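Local coordinates for pathogenicity island protein (PDB 3HL6), which is of unknown function but belongs to a family of putative mobile pathogenicity island proteins, here from Staphylococcus aureus, at residues F10-L18 and Q161-P169; Q107-L118 and S148-L159. All blocks are in the same frame, centred on the assembly; numbering follows the deposited sequence.

Contact 1 (F10-L18 and Q161-P169); sequences FETRAGTLL and QLATGINEP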
loop_
_atom_site.group_PDB
_atom_site.type_symbol
_atom_site.label_atom_id
_atom_site.label_comp_id
_atom_site.label_asym_id
_atom_site.label_seq_id
_atom_site.Cartn_x
_atom_site.Cartn_y
_atom_site.Cartn_z
ATOM N N PHE B 10 -10.039 -1.181 -4.454
ATOM C CA PHE B 10 -9.141 -2.212 -3.976
ATOM C C PHE B 10 -9.812 -3.028 -2.928
ATOM O O PHE B 10 -10.859 -2.677 -2.433
ATOM C CB PHE B 10 -7.860 -1.614 -3.361
ATOM C CG PHE B 10 -7.136 -0.680 -4.269
ATOM C CD1 PHE B 10 -6.143 -1.141 -5.092
ATOM C CD2 PHE B 10 -7.448 0.652 -4.301
ATOM C CE1 PHE B 10 -5.469 -0.289 -5.924
ATOM C CE2 PHE B 10 -6.776 1.518 -5.147
ATOM C CZ PHE B 10 -5.779 1.048 -5.945
ATOM N N GLU B 11 -9.176 -4.120 -2.569
ATOM C CA GLU B 11 -9.679 -4.933 -1.507
ATOM C C GLU B 11 -9.680 -4.200 -0.164
ATOM O O GLU B 11 -10.475 -4.525 0.721
ATOM C CB GLU B 11 -8.849 -6.202 -1.445
ATOM C CG GLU B 11 -9.166 -7.071 -0.276
ATOM C CD GLU B 11 -8.466 -8.432 -0.356
ATOM O OE1 GLU B 11 -7.865 -8.755 -1.422
ATOM O OE2 GLU B 11 -8.540 -9.171 0.665
ATOM N N THR B 12 -8.791 -3.213 0.012
ATOM C CA THR B 12 -8.809 -2.422 1.259
ATOM C C THR B 12 -9.165 -0.971 1.002
ATOM O O THR B 12 -8.774 -0.397 -0.014
ATOM C CB THR B 12 -7.448 -2.452 2.046
ATOM O OG1 THR B 12 -6.462 -1.673 1.346
ATOM C CG2 THR B 12 -6.954 -3.867 2.254
ATOM N N ARG B 13 -9.880 -0.376 1.946
ATOM C CA ARG B 13 -10.089 1.062 1.944
ATOM C C ARG B 13 -8.769 1.815 2.034
ATOM O O ARG B 13 -8.629 2.891 1.435
ATOM C CB ARG B 13 -10.971 1.479 3.110
ATOM C CG ARG B 13 -12.488 1.455 2.849
ATOM C CD ARG B 13 -13.182 1.544 4.211
ATOM N NE ARG B 13 -13.303 0.192 4.735
ATOM C CZ ARG B 13 -13.001 -0.183 5.964
ATOM N NH1 ARG B 13 -13.140 -1.455 6.321
ATOM N NH2 ARG B 13 -12.583 0.704 6.841
ATOM N N ALA B 14 -7.815 1.263 2.795
ATOM C CA ALA B 14 -6.502 1.901 2.966
ATOM C C ALA B 14 -5.886 2.118 1.603
ATOM O O ALA B 14 -5.436 3.211 1.316
ATOM C CB ALA B 14 -5.572 1.083 3.893
ATOM N N GLY B 15 -5.934 1.100 0.741
ATOM C CA GLY B 15 -5.507 1.242 -0.656
ATOM C C GLY B 15 -6.202 2.298 -1.531
ATOM O O GLY B 15 -5.535 3.027 -2.258
ATOM N N THR B 16 -7.538 2.361 -1.497
ATOM C CA THR B 16 -8.287 3.328 -2.286
ATOM C C THR B 16 -7.904 4.691 -1.743
ATOM O O THR B 16 -7.719 5.636 -2.485
ATOM C CB THR B 16 -9.846 3.150 -2.135
ATOM O OG1 THR B 16 -10.272 1.866 -2.597
ATOM C CG2 THR B 16 -10.611 4.233 -2.890
ATOM N N LEU B 17 -7.783 4.793 -0.434
ATOM C CA LEU B 17 -7.362 6.045 0.203
ATOM C C LEU B 17 -5.928 6.472 -0.164
ATOM O O LEU B 17 -5.684 7.659 -0.385
ATOM C CB LEU B 17 -7.466 5.933 1.713
ATOM C CG LEU B 17 -8.866 6.016 2.284
ATOM C CD1 LEU B 17 -8.833 5.638 3.762
ATOM C CD2 LEU B 17 -9.440 7.438 2.074
ATOM N N LEU B 18 -4.999 5.522 -0.235
ATOM C CA LEU B 18 -3.620 5.843 -0.610
ATOM C C LEU B 18 -3.604 6.370 -2.035
ATOM O O LEU B 18 -2.915 7.331 -2.349
ATOM C CB LEU B 18 -2.685 4.608 -0.461
ATOM C CG LEU B 18 -1.152 4.790 -0.584
ATOM C CD1 LEU B 18 -0.684 5.783 0.439
ATOM C CD2 LEU B 18 -0.339 3.464 -0.426
ATOM N N GLN B 161 -6.202 4.718 11.553
ATOM C CA GLN B 161 -5.396 4.101 10.502
ATOM C C GLN B 161 -5.640 2.598 10.411
ATOM O O GLN B 161 -5.816 2.053 9.324
ATOM C CB GLN B 161 -3.905 4.393 10.720
ATOM C CG GLN B 161 -3.544 5.859 10.478
ATOM C CD GLN B 161 -2.124 6.226 10.949
ATOM O OE1 GLN B 161 -1.591 5.649 11.892
ATOM N NE2 GLN B 161 -1.523 7.164 10.285
ATOM N N LEU B 162 -5.632 1.932 11.562
ATOM C CA LEU B 162 -6.094 0.558 11.649
ATOM C C LEU B 162 -7.475 0.382 11.006
ATOM O O LEU B 162 -7.675 -0.542 10.208
ATOM C CB LEU B 162 -6.116 0.112 13.110
ATOM C CG LEU B 162 -4.715 0.125 13.699
ATOM C CD1 LEU B 162 -4.686 -0.121 15.195
ATOM C CD2 LEU B 162 -3.902 -0.939 12.959
ATOM N N ALA B 163 -8.401 1.286 11.300
ATOM C CA ALA B 163 -9.788 1.088 10.874
ATOM C C ALA B 163 -9.900 0.954 9.350
ATOM O O ALA B 163 -10.745 0.200 8.850
ATOM C CB ALA B 163 -10.716 2.207 11.393
ATOM N N THR B 164 -9.027 1.652 8.623
ATOM C CA THR B 164 -9.083 1.635 7.182
ATOM C C THR B 164 -8.574 0.330 6.588
ATOM O O THR B 164 -8.705 0.115 5.370
ATOM C CB THR B 164 -8.275 2.790 6.541
ATOM O OG1 THR B 164 -6.873 2.631 6.822
ATOM C CG2 THR B 164 -8.779 4.150 7.028
ATOM N N GLY B 165 -7.991 -0.548 7.403
ATOM C CA GLY B 165 -7.620 -1.869 6.878
ATOM C C GLY B 165 -8.559 -3.033 7.205
ATOM O O GLY B 165 -8.282 -4.164 6.841
ATOM N N ILE B 166 -9.670 -2.763 7.882
ATOM C CA ILE B 166 -10.505 -3.810 8.455
ATOM C C ILE B 166 -11.814 -3.912 7.679
ATOM O O ILE B 166 -12.622 -2.971 7.681
ATOM C CB ILE B 166 -10.883 -3.501 9.923
ATOM C CG1 ILE B 166 -9.655 -3.460 10.817
ATOM C CG2 ILE B 166 -11.935 -4.510 10.461
ATOM C CD1 ILE B 166 -10.008 -3.164 12.215
ATOM N N ASN B 167 -12.035 -5.055 7.030
ATOM C CA ASN B 167 -13.306 -5.279 6.341
ATOM C C ASN B 167 -14.296 -5.987 7.254
ATOM O O ASN B 167 -13.934 -6.935 7.956
ATOM C CB ASN B 167 -13.116 -6.042 5.015
ATOM C CG ASN B 167 -12.315 -5.244 3.982
ATOM O OD1 ASN B 167 -12.233 -4.015 4.036
ATOM N ND2 ASN B 167 -11.718 -5.952 3.044
ATOM N N GLU B 168 -15.530 -5.489 7.261
ATOM C CA GLU B 168 -16.595 -6.021 8.119
ATOM C C GLU B 168 -16.251 -6.045 9.605
ATOM O O GLU B 168 -16.255 -7.096 10.231
ATOM C CB GLU B 168 -17.011 -7.422 7.659
ATOM C CG GLU B 168 -17.652 -7.443 6.281
ATOM C CD GLU B 168 -17.970 -8.853 5.837
ATOM O OE1 GLU B 168 -17.454 -9.805 6.481
ATOM O OE2 GLU B 168 -18.737 -9.021 4.853
ATOM N N PRO B 169 -15.983 -4.871 10.188
ATOM C CA PRO B 169 -15.668 -4.888 11.611
ATOM C C PRO B 169 -16.886 -5.192 12.469
ATOM O O PRO B 169 -17.979 -4.644 12.263
ATOM C CB PRO B 169 -15.178 -3.467 11.873
ATOM C CG PRO B 169 -15.882 -2.637 10.834
ATOM C CD PRO B 169 -15.950 -3.508 9.618
HETATM O O HOH W 1 -10.239 -1.882 4.486
#

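Contact 2 (Q107-L118 and S148-L159); sequences QLFEDEYFMYGL and SNTDVIANIEML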
loop_
_atom_site.group_PDB
_atom_site.type_symbol
_atom_site.label_atom_id
_atom_site.label_comp_id
_atom_site.label_asym_id
_atom_site.label_seq_id
_atom_site.Cartn_x
_atom_site.Cartn_y
_atom_site.Cartn_z
ATOM N N GLN B 107 -5.513 -1.476 20.994
ATOM C CA GLN B 107 -5.275 -0.045 21.150
ATOM C C GLN B 107 -6.442 0.691 21.771
ATOM O O GLN B 107 -6.257 1.705 22.430
ATOM C CB GLN B 107 -4.951 0.603 19.812
ATOM C CG GLN B 107 -3.668 0.126 19.228
ATOM C CD GLN B 107 -2.497 0.374 20.141
ATOM O OE1 GLN B 107 -2.403 1.419 20.795
ATOM N NE2 GLN B 107 -1.587 -0.586 20.196
ATOM N N LEU B 108 -7.644 0.195 21.529
ATOM C CA LEU B 108 -8.855 0.844 21.980
ATOM C C LEU B 108 -9.196 0.432 23.419
ATOM O O LEU B 108 -9.599 1.270 24.236
ATOM C CB LEU B 108 -9.973 0.472 21.016
ATOM C CG LEU B 108 -11.361 1.094 20.983
ATOM C CD1 LEU B 108 -11.346 2.576 21.270
ATOM C CD2 LEU B 108 -11.934 0.839 19.606
ATOM N N PHE B 109 -9.006 -0.839 23.747
ATOM C CA PHE B 109 -9.527 -1.370 24.997
ATOM C C PHE B 109 -8.480 -1.822 26.006
ATOM O O PHE B 109 -8.788 -1.978 27.181
ATOM C CB PHE B 109 -10.398 -2.588 24.703
ATOM C CG PHE B 109 -11.609 -2.286 23.900
ATOM C CD1 PHE B 109 -12.390 -1.187 24.195
ATOM C CD2 PHE B 109 -11.961 -3.104 22.839
ATOM C CE1 PHE B 109 -13.535 -0.923 23.460
ATOM C CE2 PHE B 109 -13.095 -2.847 22.092
ATOM C CZ PHE B 109 -13.884 -1.755 22.396
ATOM N N GLU B 110 -7.259 -2.069 25.558
ATOM C CA GLU B 110 -6.204 -2.486 26.461
ATOM C C GLU B 110 -5.045 -1.497 26.566
ATOM O O GLU B 110 -3.913 -1.898 26.790
ATOM C CB GLU B 110 -5.651 -3.831 26.011
ATOM C CG GLU B 110 -6.632 -4.960 26.120
ATOM C CD GLU B 110 -6.064 -6.245 25.593
ATOM O OE1 GLU B 110 -5.084 -6.168 24.790
ATOM O OE2 GLU B 110 -6.599 -7.328 25.970
ATOM N N ASP B 111 -5.303 -0.211 26.383
ATOM C CA ASP B 111 -4.253 0.776 26.565
ATOM C C ASP B 111 -4.613 1.637 27.748
ATOM O O ASP B 111 -5.475 2.511 27.659
ATOM C CB ASP B 111 -4.093 1.642 25.318
ATOM C CG ASP B 111 -2.742 2.349 25.260
ATOM O OD1 ASP B 111 -2.304 2.942 26.264
ATOM O OD2 ASP B 111 -2.116 2.328 24.190
ATOM N N GLU B 112 -3.951 1.388 28.867
ATOM C CA GLU B 112 -4.152 2.218 30.036
ATOM C C GLU B 112 -3.537 3.617 29.866
ATOM O O GLU B 112 -4.016 4.569 30.448
ATOM C CB GLU B 112 -3.575 1.533 31.252
ATOM C CG GLU B 112 -2.087 1.600 31.245
ATOM C CD GLU B 112 -1.475 0.570 32.134
ATOM O OE1 GLU B 112 -1.203 0.937 33.300
ATOM O OE2 GLU B 112 -1.284 -0.590 31.667
ATOM N N TYR B 113 -2.492 3.751 29.059
ATOM C CA TYR B 113 -1.949 5.077 28.778
ATOM C C TYR B 113 -2.991 5.918 28.031
ATOM O O TYR B 113 -3.234 7.085 28.340
ATOM C CB TYR B 113 -0.650 4.973 27.970
ATOM C CG TYR B 113 0.376 4.050 28.585
ATOM C CD1 TYR B 113 1.241 4.516 29.580
ATOM C CD2 TYR B 113 0.492 2.716 28.187
ATOM C CE1 TYR B 113 2.186 3.702 30.150
ATOM C CE2 TYR B 113 1.444 1.880 28.776
ATOM C CZ TYR B 113 2.288 2.401 29.751
ATOM O OH TYR B 113 3.247 1.626 30.355
ATOM N N PHE B 114 -3.620 5.293 27.055
ATOM C CA PHE B 114 -4.741 5.903 26.360
ATOM C C PHE B 114 -5.872 6.301 27.292
ATOM O O PHE B 114 -6.372 7.416 27.201
ATOM C CB PHE B 114 -5.262 4.968 25.285
ATOM C CG PHE B 114 -6.301 5.580 24.428
ATOM C CD1 PHE B 114 -6.231 6.924 24.104
ATOM C CD2 PHE B 114 -7.357 4.826 23.952
ATOM C CE1 PHE B 114 -7.192 7.505 23.306
ATOM C CE2 PHE B 114 -8.318 5.399 23.161
ATOM C CZ PHE B 114 -8.240 6.747 22.833
ATOM N N MET B 115 -6.277 5.393 28.178
ATOM C CA MET B 115 -7.331 5.703 29.145
ATOM C C MET B 115 -6.948 6.920 29.972
ATOM O O MET B 115 -7.753 7.859 30.159
ATOM C CB MET B 115 -7.601 4.517 30.068
ATOM C CG MET B 115 -8.484 3.440 29.462
ATOM S SD MET B 115 -9.813 4.069 28.389
ATOM C CE MET B 115 -10.681 5.117 29.536
ATOM N N TYR B 116 -5.702 6.901 30.447
ATOM C CA TYR B 116 -5.223 7.933 31.352
ATOM C C TYR B 116 -5.336 9.276 30.671
ATOM O O TYR B 116 -5.728 10.246 31.294
ATOM C CB TYR B 116 -3.775 7.678 31.785
ATOM C CG TYR B 116 -3.167 8.863 32.537
ATOM C CD1 TYR B 116 -2.486 9.879 31.857
ATOM C CD2 TYR B 116 -3.298 8.976 33.927
ATOM C CE1 TYR B 116 -1.947 10.967 32.544
ATOM C CE2 TYR B 116 -2.761 10.056 34.618
ATOM C CZ TYR B 116 -2.085 11.042 33.924
ATOM O OH TYR B 116 -1.548 12.109 34.616
ATOM N N GLY B 117 -4.994 9.314 29.384
ATOM C CA GLY B 117 -5.024 10.541 28.599
ATOM C C GLY B 117 -6.432 11.022 28.326
ATOM O O GLY B 117 -6.675 12.217 28.230
ATOM N N LEU B 118 -7.362 10.083 28.199
ATOM C CA LEU B 118 -8.770 10.426 28.071
ATOM C C LEU B 118 -9.325 11.047 29.354
ATOM O O LEU B 118 -9.985 12.091 29.303
ATOM C CB LEU B 118 -9.594 9.206 27.644
ATOM C CG LEU B 118 -9.476 8.851 26.151
ATOM C CD1 LEU B 118 -9.824 7.417 25.870
ATOM C CD2 LEU B 118 -10.306 9.787 25.313
ATOM N N SER B 148 4.357 3.449 23.977
ATOM C CA SER B 148 3.252 3.869 24.835
ATOM C C SER B 148 3.100 5.403 24.923
ATOM O O SER B 148 4.066 6.115 25.192
ATOM C CB SER B 148 3.460 3.273 26.222
ATOM O OG SER B 148 3.216 4.251 27.211
ATOM N N ASN B 149 1.898 5.924 24.685
ATOM C CA ASN B 149 1.805 7.321 24.234
ATOM C C ASN B 149 1.118 8.368 25.134
ATOM O O ASN B 149 1.628 9.486 25.269
ATOM C CB ASN B 149 1.270 7.421 22.809
ATOM C CG ASN B 149 1.431 8.818 22.247
ATOM O OD1 ASN B 149 1.351 9.795 23.002
ATOM N ND2 ASN B 149 1.668 8.928 20.916
ATOM N N THR B 150 -0.039 8.046 25.731
ATOM C CA THR B 150 -0.717 9.046 26.598
ATOM C C THR B 150 -1.286 10.301 25.895
ATOM O O THR B 150 -1.997 11.094 26.511
ATOM C CB THR B 150 0.199 9.446 27.787
ATOM O OG1 THR B 150 0.323 8.326 28.676
ATOM C CG2 THR B 150 -0.362 10.638 28.553
ATOM N N ASP B 151 -0.969 10.469 24.608
ATOM C CA ASP B 151 -1.516 11.544 23.775
ATOM C C ASP B 151 -2.799 11.101 23.063
ATOM O O ASP B 151 -2.775 10.257 22.171
ATOM C CB ASP B 151 -0.466 11.962 22.752
ATOM C CG ASP B 151 -0.881 13.159 21.944
ATOM O OD1 ASP B 151 -1.960 13.729 22.197
ATOM O OD2 ASP B 151 -0.123 13.533 21.036
ATOM N N VAL B 152 -3.922 11.678 23.464
ATOM C CA VAL B 152 -5.223 11.211 23.001
ATOM C C VAL B 152 -5.367 11.267 21.473
ATOM O O VAL B 152 -5.852 10.312 20.858
ATOM C CB VAL B 152 -6.370 11.979 23.696
ATOM C CG1 VAL B 152 -7.669 11.884 22.906
ATOM C CG2 VAL B 152 -6.567 11.442 25.086
ATOM N N ILE B 153 -4.942 12.379 20.870
ATOM C CA ILE B 153 -5.126 12.580 19.438
ATOM C C ILE B 153 -4.289 11.587 18.659
ATOM O O ILE B 153 -4.774 11.001 17.688
ATOM C CB ILE B 153 -4.750 14.005 18.988
ATOM C CG1 ILE B 153 -5.462 15.067 19.835
ATOM C CG2 ILE B 153 -5.087 14.209 17.536
ATOM C CD1 ILE B 153 -6.839 15.408 19.346
ATOM N N ALA B 154 -3.034 11.393 19.079
ATOM C CA ALA B 154 -2.118 10.474 18.410
ATOM C C ALA B 154 -2.694 9.078 18.426
ATOM O O ALA B 154 -2.683 8.375 17.439
ATOM C CB ALA B 154 -0.761 10.473 19.106
ATOM N N ASN B 155 -3.181 8.674 19.584
ATOM C CA ASN B 155 -3.841 7.396 19.746
ATOM C C ASN B 155 -5.047 7.198 18.812
ATOM O O ASN B 155 -5.154 6.200 18.120
ATOM C CB ASN B 155 -4.274 7.278 21.197
ATOM C CG ASN B 155 -3.240 6.625 22.030
ATOM O OD1 ASN B 155 -2.891 5.478 21.756
ATOM N ND2 ASN B 155 -2.696 7.342 23.046
ATOM N N ILE B 156 -5.947 8.166 18.811
ATOM C CA ILE B 156 -7.106 8.121 17.940
ATOM C C ILE B 156 -6.699 8.053 16.466
ATOM O O ILE B 156 -7.290 7.294 15.671
ATOM C CB ILE B 156 -8.072 9.270 18.238
ATOM C CG1 ILE B 156 -8.671 9.048 19.628
ATOM C CG2 ILE B 156 -9.184 9.279 17.230
ATOM C CD1 ILE B 156 -9.326 10.252 20.235
ATOM N N GLU B 157 -5.641 8.786 16.124
ATOM C CA GLU B 157 -5.229 8.865 14.721
ATOM C C GLU B 157 -4.833 7.491 14.281
ATOM O O GLU B 157 -5.186 7.014 13.197
ATOM C CB GLU B 157 -4.095 9.869 14.519
ATOM C CG GLU B 157 -4.564 11.307 14.600
ATOM C CD GLU B 157 -3.435 12.314 14.442
ATOM O OE1 GLU B 157 -2.259 11.929 14.599
ATOM O OE2 GLU B 157 -3.733 13.500 14.149
ATOM N N MET B 158 -4.137 6.826 15.170
ATOM C CA MET B 158 -3.676 5.489 14.899
ATOM C C MET B 158 -4.817 4.442 14.864
ATOM O O MET B 158 -4.838 3.578 14.009
ATOM C CB MET B 158 -2.586 5.137 15.902
ATOM C CG MET B 158 -1.810 3.969 15.482
ATOM S SD MET B 158 -2.080 2.723 16.717
ATOM C CE MET B 158 -0.345 2.269 17.065
ATOM N N LEU B 159 -5.774 4.548 15.779
ATOM C CA LEU B 159 -7.059 3.834 15.646
ATOM C C LEU B 159 -7.688 4.081 14.288
ATOM O O LEU B 159 -8.084 3.157 13.602
ATOM C CB LEU B 159 -8.031 4.229 16.773
ATOM C CG LEU B 159 -7.680 3.676 18.163
ATOM C CD1 LEU B 159 -8.513 4.329 19.237
ATOM C CD2 LEU B 159 -7.856 2.171 18.175
#

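Contact 1 (F10-L18 and Q161-P169)
Arg13 lays one face of its guanidinium group over the backbone of Thr164, and the bend of its chain at chi3 (-87°) turns the nitrogens toward the carbonyls of the turn at the C-terminal end of helix 152-163. NH2 donates to Ala163 O at 2.8 Å, arriving from above the carbonyl plane, while Ile166 N reaches the same oxygen from the opposite face and closes the type I turn 163-166. NH1 points at Ile166 O, but the modelled separation is too short to be trusted.

Beside this group the two segments share a small polar network. Asn167 ND2 donates to Glu11 O at 3.0 Å in an almost straight bond (167°), with the acceptor lying in the plane of the amide. The other arm of that amide is held by a water, which gives hydrogen bonds to Asn167 OD1 and Thr164 O and accepts one from Arg13 N. Thr164 O also takes a weak bond of 3.0 Å from Ala14 N. One carbonyl thus meets, directly and through water, two amides of the opening turn of helix 13-30, whose N-cap is Thr12: its OG1 accepts from Gly15 N at 2.9 Å. The example illustrates how a turn can satisfy amides at a helix start that lack partners within the helix.

The apolar part is slight. Thr164 CG2 meets Leu17 CD1 at 3.6 Å, the two side chains crossing at about a right angle. Within segment 161-169, Thr164 OG1 turns back to donate to Gln161 O.

Around the contact, Ile83 of helix 77-88 packs on Ala14, and Tyr87 and His86 hydrogen-bond the Glu11 carboxylate; strand 33-37 packs on Leu17, helix 100-109 covers Ile166, and Glu84 of the second subunit approaches the backbone of Glu11 and Thr12 by weak bonds.

Contact 2 (Q107-L118 and S148-L159)
Tyr113 and Thr150 bring their CA atoms to 4.7 Å of each other near one end of a steep helix pairing, in which the axes of segments 112-118 and 152-159 approach to 9.8 Å with their N-to-C directions 127° apart. Phe114 carries the centre. With CG anti to the backbone N (chi1 -173°), its ring reaches across and slides past Asn155, CD1 lying 3.5 Å from Asn155 CB, while CZ meets Ile156 CG1 at 4.0 Å and CE2 faces a methyl of Leu159. Ringed by Val152, Asn155, Ile156 and Leu159, this side chain is a knob into a hole, one of the ways in which helices interlock. Val180 of helix 171-184 touches both Phe114 and Ile156, and Phe68 of strand 68-71 also reaches Ile156. Farther along, at Gly117, which has no side chain, the partner comes up to the backbone: Val152 CG2 lies 3.2 Å from Gly117 O and also touches Leu118. Near the short connection between helices 100-109 and 112-121, Leu159 wedges its two methyls against the preceding helix, CD2 at 3.7 Å from Gln107 CB and CD1 against Leu108, and the sulfur of Met158 lies across the Gln107 chain. The second helix starts at Asp111, the N-cap, whose OD1 accepts from Phe114 N, met from above the carboxylate plane. At the exposed rim, Ser148 covers one face of the Tyr113 ring, its CB 3.6 Å from the ring centroid in a CH-pi contact and its OG over the same face, 3.1 Å from Tyr113 CD1, and Thr150 OG1 stands at the edge of that ring.

Both contacts use helix 152-163, contact 2 on its N-terminal turns and contact 1 at its C-terminal end, with centres about 21 Å apart on opposite sides of the centre of the chain. They meet where Leu162 packs on Gln107. Along the sequence, contact 2 is nested inside the loop that contact 1 closes. Contact 1 is mostly buried yet polar, joining a helix start to the turn at the end of another through carbonyls met by a guanidinium group, amides and a water beside the sheet. Contact 2 joins helix to helix chiefly by apolar interlocking, buried at its centre and exposed at its rim. The second subunit reaches contact 1 but does not touch contact 2.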